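PDB 2H8O: geranyltranstransferase from Agrobacterium tumefaciens, which probably catalyses the condensation of geranyl diphosphate with isopentenyl diphosphate to give farnesyl diphosphate, as a trans-prenyltransferase of the polyprenyl synthetase family. Local coordinates for residues Gly213-Gln218 with Gly287-Leu292; Phe258-Asp263 with Glu300-Gln305. All blocks are in the same frame, centred on the assembly; numbering follows the deposited sequence.

Contact 1: residues Gly213-Gln218 with Gly287-Leu292; sequences GIITLQ and GTLVAL
I214, on a continuous helix, and G287, on the extended lead-in to the short helix that starts at L289, bring the two backbones closest, with 6.4 Å between I214 CA and G287 CA. I214 carries the largest share of the contact. Its CG1 lies anti to the carbonyl carbon (chi1 -66°), and a nearly extended chi2 of 169° carries CD1 on across the gap. There CD1 rests on the backbone of G287, 3.5 Å from G287 C, and meets L292 tip to tip, I214 CD1 lying 3.6 Å from L292 CD1. The other branch, CG2, lies over G287 O and also passes L289: the side chains of I214 and L289 slide past each other in opposite directions, with I214 CG2 4.0 Å from L289 CD2. L289 is in turn crossed at about a right angle by I215, whose CG1 is 4.0 Å from L289 CD1 and nearly as close to CD2, so both leucine methyls touch it.

No direct hydrogen bond joins the segments, but a water does. It accepts from Q218 NE2 at 3.2 Å and from L289 N at 2.8 Å. T288 holds the N-cap position, yet its side chain makes no capping bond; the water thus gives an acceptor to L289 N at the start of the helix. The amide oxygen of Q218 merely packs on L289 CG.

G287 is the second residue after the unmodelled residues 269-285, so the contact marks where order resumes. L289 packs back on W297 and V290 on A298, both of helix 295-312, while V290 also touches L264 and L267 of helix 241-267. On the 211-237 side, L217 packs against helix 194-206, and T216 touches I67 of the second subunit.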
loop_
_atom_site.group_PDB
_atom_site.type_symbol
_atom_site.label_atom_id
_atom_site.label_comp_id
_atom_site.label_asym_id
_atom_site.label_seq_id
_atom_site.Cartn_x
_atom_site.Cartn_y
_atom_site.Cartn_z
ATOM N N GLY A 213 -19.538 18.619 -5.629
ATOM C CA GLY A 213 -18.705 17.554 -6.183
ATOM C C GLY A 213 -17.242 17.929 -6.308
ATOM O O GLY A 213 -16.343 17.101 -6.053
ATOM N N ILE A 214 -16.993 19.173 -6.717
ATOM C CA ILE A 214 -15.639 19.692 -6.853
ATOM C C ILE A 214 -14.959 19.748 -5.485
ATOM O O ILE A 214 -13.826 19.310 -5.311
ATOM C CB ILE A 214 -15.619 21.090 -7.514
ATOM C CG1 ILE A 214 -16.110 21.003 -8.963
ATOM C CG2 ILE A 214 -14.215 21.696 -7.476
ATOM C CD1 ILE A 214 -16.378 22.364 -9.599
ATOM N N ILE A 215 -15.671 20.274 -4.490
ATOM C CA ILE A 215 -15.102 20.402 -3.155
ATOM C C ILE A 215 -14.702 19.017 -2.636
ATOM O O ILE A 215 -13.606 18.807 -2.085
ATOM C CB ILE A 215 -16.126 21.094 -2.197
ATOM C CG1 ILE A 215 -16.316 22.551 -2.653
ATOM C CG2 ILE A 215 -15.689 20.977 -0.736
ATOM C CD1 ILE A 215 -17.484 23.312 -2.000
ATOM N N THR A 216 -15.584 18.054 -2.857
ATOM C CA THR A 216 -15.333 16.676 -2.412
ATOM C C THR A 216 -14.136 16.058 -3.123
ATOM O O THR A 216 -13.240 15.507 -2.462
ATOM C CB THR A 216 -16.592 15.812 -2.591
ATOM O OG1 THR A 216 -17.608 16.315 -1.708
ATOM C CG2 THR A 216 -16.324 14.310 -2.300
ATOM N N LEU A 217 -14.089 16.129 -4.450
ATOM C CA LEU A 217 -12.980 15.480 -5.151
ATOM C C LEU A 217 -11.644 16.153 -4.823
ATOM O O LEU A 217 -10.608 15.470 -4.720
ATOM C CB LEU A 217 -13.223 15.371 -6.652
ATOM C CG LEU A 217 -13.085 16.572 -7.571
ATOM C CD1 LEU A 217 -11.609 16.796 -7.919
ATOM C CD2 LEU A 217 -13.950 16.365 -8.851
ATOM N N GLN A 218 -11.661 17.473 -4.638
ATOM C CA GLN A 218 -10.449 18.197 -4.230
ATOM C C GLN A 218 -9.975 17.822 -2.819
ATOM O O GLN A 218 -8.791 17.603 -2.595
ATOM C CB GLN A 218 -10.683 19.703 -4.316
ATOM C CG GLN A 218 -10.821 20.206 -5.732
ATOM C CD GLN A 218 -11.021 21.705 -5.810
ATOM O OE1 GLN A 218 -11.364 22.370 -4.819
ATOM N NE2 GLN A 218 -10.806 22.247 -6.996
ATOM N N GLY A 287 -13.754 22.059 -13.999
ATOM C CA GLY A 287 -14.473 22.021 -12.730
ATOM C C GLY A 287 -13.562 22.464 -11.603
ATOM O O GLY A 287 -12.957 21.654 -10.910
ATOM N N THR A 288 -13.473 23.776 -11.449
ATOM C CA THR A 288 -12.622 24.409 -10.464
ATOM C C THR A 288 -13.498 25.403 -9.721
ATOM O O THR A 288 -14.445 25.944 -10.304
ATOM C CB THR A 288 -11.462 25.131 -11.190
ATOM O OG1 THR A 288 -10.348 24.245 -11.316
ATOM C CG2 THR A 288 -11.042 26.340 -10.473
ATOM N N LEU A 289 -13.219 25.643 -8.442
ATOM C CA LEU A 289 -13.970 26.668 -7.717
ATOM C C LEU A 289 -13.678 28.068 -8.277
ATOM O O LEU A 289 -14.535 28.939 -8.253
ATOM C CB LEU A 289 -13.690 26.623 -6.213
ATOM C CG LEU A 289 -14.154 25.358 -5.474
ATOM C CD1 LEU A 289 -13.974 25.573 -3.971
ATOM C CD2 LEU A 289 -15.605 25.000 -5.801
ATOM N N VAL A 290 -12.455 28.272 -8.756
ATOM C CA VAL A 290 -12.106 29.511 -9.451
ATOM C C VAL A 290 -13.023 29.717 -10.663
ATOM O O VAL A 290 -13.519 30.821 -10.888
ATOM C CB VAL A 290 -10.631 29.501 -9.910
ATOM C CG1 VAL A 290 -10.313 30.745 -10.719
ATOM C CG2 VAL A 290 -9.703 29.362 -8.709
ATOM N N ALA A 291 -13.244 28.646 -11.427
ATOM C CA ALA A 291 -14.107 28.702 -12.608
ATOM C C ALA A 291 -15.553 29.001 -12.227
ATOM O O ALA A 291 -16.227 29.812 -12.880
ATOM C CB ALA A 291 -14.036 27.394 -13.386
ATOM N N LEU A 292 -16.044 28.347 -11.179
ATOM C CA LEU A 292 -17.450 28.516 -10.797
ATOM C C LEU A 292 -17.729 29.821 -10.058
ATOM O O LEU A 292 -18.753 30.452 -10.297
ATOM C CB LEU A 292 -17.934 27.326 -9.967
ATOM C CG LEU A 292 -17.916 25.975 -10.682
ATOM C CD1 LEU A 292 -18.838 25.001 -9.968
ATOM C CD2 LEU A 292 -18.320 26.108 -12.148
HETATM O O HOH W 1 -10.644 25.401 -7.259
#

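Contact 2: residues Phe258-Asp263 with Glu300-Gln305; sequences FQLADD and EKLQEQ
L260 and L302 pack against each other between two roughly antiparallel helices, whose local axes come within 9.9 Å and make an angle of 149°. The touch is made low on one side chain and high on the other: L302 CD2 lies 3.8 Å from L260 CB. The same methyl reaches over the backbone of A261, 4.0 Å from A261 N, while L302 CD1 approaches A261 CA.

L260 answers with its own methyl. Its chi1 of -91° is swung well away from a staggered value, and beyond the CG so placed, CD1 points at K301 and Q305, each crossing L260 at about a right angle; L302 CG is close to it as well. K301 offers its aliphatic part, with K301 CG 3.8 Å from L260 CD1; the chain then bends repeatedly and takes the ammonium group away. Q305 brings its amide oxygen, Q305 OE1, equally near at 3.8 Å to L260 CD1. That buried oxygen has a polar partner in the hydroxyl of S257, one residue before the segment.

Farther out, Q259 NE2 donates an almost straight bond (171°) to D263 OD2 at 2.9 Å, on the syn side but tilted well out of the carboxylate plane, while Q259 OE1 is hydrogen-bonded to T222 of helix 211-237. The sequence FQLADD opens the second aspartate-rich motif, FQxxDDxxD, of trans-prenyl synthases, whose aspartates in relatives bind magnesium ions that hold the substrate diphosphate.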
loop_
_atom_site.group_PDB
_atom_site.type_symbol
_atom_site.label_atom_id
_atom_site.label_comp_id
_atom_site.label_asym_id
_atom_site.label_seq_id
_atom_site.Cartn_x
_atom_site.Cartn_y
_atom_site.Cartn_z
ATOM N N PHE A 258 -3.936 25.290 -0.742
ATOM C CA PHE A 258 -3.072 24.678 -1.756
ATOM C C PHE A 258 -3.812 24.521 -3.079
ATOM O O PHE A 258 -3.309 24.897 -4.133
ATOM C CB PHE A 258 -2.571 23.337 -1.226
ATOM C CG PHE A 258 -1.696 22.565 -2.183
ATOM C CD1 PHE A 258 -0.313 22.630 -2.082
ATOM C CD2 PHE A 258 -2.266 21.750 -3.151
ATOM C CE1 PHE A 258 0.489 21.905 -2.944
ATOM C CE2 PHE A 258 -1.484 21.028 -4.012
ATOM C CZ PHE A 258 -0.104 21.101 -3.918
ATOM N N GLN A 259 -5.035 24.009 -2.999
ATOM C CA GLN A 259 -5.856 23.777 -4.187
ATOM C C GLN A 259 -6.247 25.084 -4.885
ATOM O O GLN A 259 -6.081 25.213 -6.101
ATOM C CB GLN A 259 -7.116 22.994 -3.788
ATOM C CG GLN A 259 -8.005 22.593 -4.953
ATOM C CD GLN A 259 -7.287 21.669 -5.904
ATOM O OE1 GLN A 259 -6.690 20.669 -5.477
ATOM N NE2 GLN A 259 -7.312 21.994 -7.200
ATOM N N LEU A 260 -6.769 26.047 -4.124
ATOM C CA LEU A 260 -7.176 27.346 -4.675
ATOM C C LEU A 260 -6.012 28.088 -5.316
ATOM O O LEU A 260 -6.121 28.576 -6.431
ATOM C CB LEU A 260 -7.762 28.244 -3.592
ATOM C CG LEU A 260 -9.251 28.230 -3.299
ATOM C CD1 LEU A 260 -9.543 29.247 -2.225
ATOM C CD2 LEU A 260 -10.060 28.529 -4.558
ATOM N N ALA A 261 -4.896 28.175 -4.598
ATOM C CA ALA A 261 -3.724 28.883 -5.108
ATOM C C ALA A 261 -3.294 28.285 -6.437
ATOM O O ALA A 261 -2.955 29.022 -7.367
ATOM C CB ALA A 261 -2.561 28.842 -4.095
ATOM N N ASP A 262 -3.327 26.958 -6.524
ATOM C CA ASP A 262 -2.897 26.253 -7.728
ATOM C C ASP A 262 -3.836 26.541 -8.890
ATOM O O ASP A 262 -3.383 26.818 -10.006
ATOM C CB ASP A 262 -2.806 24.743 -7.493
ATOM C CG ASP A 262 -1.853 24.068 -8.458
ATOM O OD1 ASP A 262 -0.650 24.419 -8.432
ATOM O OD2 ASP A 262 -2.297 23.201 -9.243
ATOM N N ASP A 263 -5.143 26.488 -8.628
ATOM C CA ASP A 263 -6.127 26.758 -9.666
ATOM C C ASP A 263 -6.092 28.225 -10.098
ATOM O O ASP A 263 -6.311 28.521 -11.265
ATOM C CB ASP A 263 -7.536 26.342 -9.217
ATOM C CG ASP A 263 -7.689 24.831 -9.093
ATOM O OD1 ASP A 263 -6.981 24.085 -9.808
ATOM O OD2 ASP A 263 -8.522 24.385 -8.276
ATOM N N GLU A 300 -10.200 36.187 -2.156
ATOM C CA GLU A 300 -10.692 36.506 -0.813
ATOM C C GLU A 300 -10.756 35.244 0.064
ATOM O O GLU A 300 -10.367 35.284 1.223
ATOM C CB GLU A 300 -12.063 37.199 -0.881
ATOM C CG GLU A 300 -12.825 37.309 0.451
ATOM C CD GLU A 300 -12.068 38.062 1.543
ATOM O OE1 GLU A 300 -12.405 37.860 2.732
ATOM O OE2 GLU A 300 -11.146 38.851 1.226
ATOM N N LYS A 301 -11.232 34.140 -0.501
ATOM C CA LYS A 301 -11.325 32.878 0.241
ATOM C C LYS A 301 -9.931 32.375 0.649
ATOM O O LYS A 301 -9.756 31.880 1.758
ATOM C CB LYS A 301 -12.093 31.828 -0.570
ATOM C CG LYS A 301 -12.303 30.468 0.114
ATOM C CD LYS A 301 -13.021 30.569 1.478
ATOM C CE LYS A 301 -14.505 30.865 1.371
ATOM N NZ LYS A 301 -15.333 29.617 1.240
ATOM N N LEU A 302 -8.945 32.524 -0.234
ATOM C CA LEU A 302 -7.544 32.195 0.113
ATOM C C LEU A 302 -7.078 32.991 1.316
ATOM O O LEU A 302 -6.488 32.458 2.241
ATOM C CB LEU A 302 -6.593 32.521 -1.043
ATOM C CG LEU A 302 -6.184 31.440 -2.019
ATOM C CD1 LEU A 302 -5.246 32.051 -3.052
ATOM C CD2 LEU A 302 -5.506 30.268 -1.291
ATOM N N GLN A 303 -7.318 34.298 1.272
ATOM C CA GLN A 303 -6.943 35.193 2.348
ATOM C C GLN A 303 -7.613 34.767 3.660
ATOM O O GLN A 303 -6.986 34.789 4.712
ATOM C CB GLN A 303 -7.360 36.620 1.983
ATOM C CG GLN A 303 -6.513 37.725 2.582
ATOM C CD GLN A 303 -6.962 39.123 2.135
ATOM O OE1 GLN A 303 -8.013 39.288 1.515
ATOM N NE2 GLN A 303 -6.158 40.135 2.460
ATOM N N GLU A 304 -8.891 34.400 3.583
ATOM C CA GLU A 304 -9.650 33.924 4.741
ATOM C C GLU A 304 -9.037 32.662 5.335
ATOM O O GLU A 304 -8.882 32.557 6.549
ATOM C CB GLU A 304 -11.105 33.620 4.364
ATOM C CG GLU A 304 -11.969 34.843 4.102
ATOM C CD GLU A 304 -13.338 34.481 3.530
ATOM O OE1 GLU A 304 -13.789 33.318 3.694
ATOM O OE2 GLU A 304 -13.975 35.367 2.912
ATOM N N GLN A 305 -8.700 31.712 4.471
ATOM C CA GLN A 305 -8.126 30.430 4.909
ATOM C C GLN A 305 -6.766 30.581 5.582
ATOM O O GLN A 305 -6.466 29.858 6.537
ATOM C CB GLN A 305 -8.043 29.450 3.735
ATOM C CG GLN A 305 -9.396 28.882 3.388
ATOM C CD GLN A 305 -9.472 28.310 2.007
ATOM O OE1 GLN A 305 -8.477 28.269 1.276
ATOM N NE2 GLN A 305 -10.658 27.849 1.634
#

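Overall arrangement
Helix 241-267 carries one segment of contact 2 and receives Q218, T288 and V290 of contact 1; the centres of the two contacts lie about 12 Å apart on the same side of the chain's centre. Q218 packs on Q259 and D263, which take no part in the packing on helix 295-312, and Q218 CD comes 3.3 Å from Q259 CG. T288 OG1 lies 3.5 Å from D263 CG, and V290 also packs on D263. Contact 1 thus lies beside D263 of the second aspartate-rich motif, while contact 2 packs the helix that carries the motif against helix 295-312. In relatives this motif lines the active-site cavity.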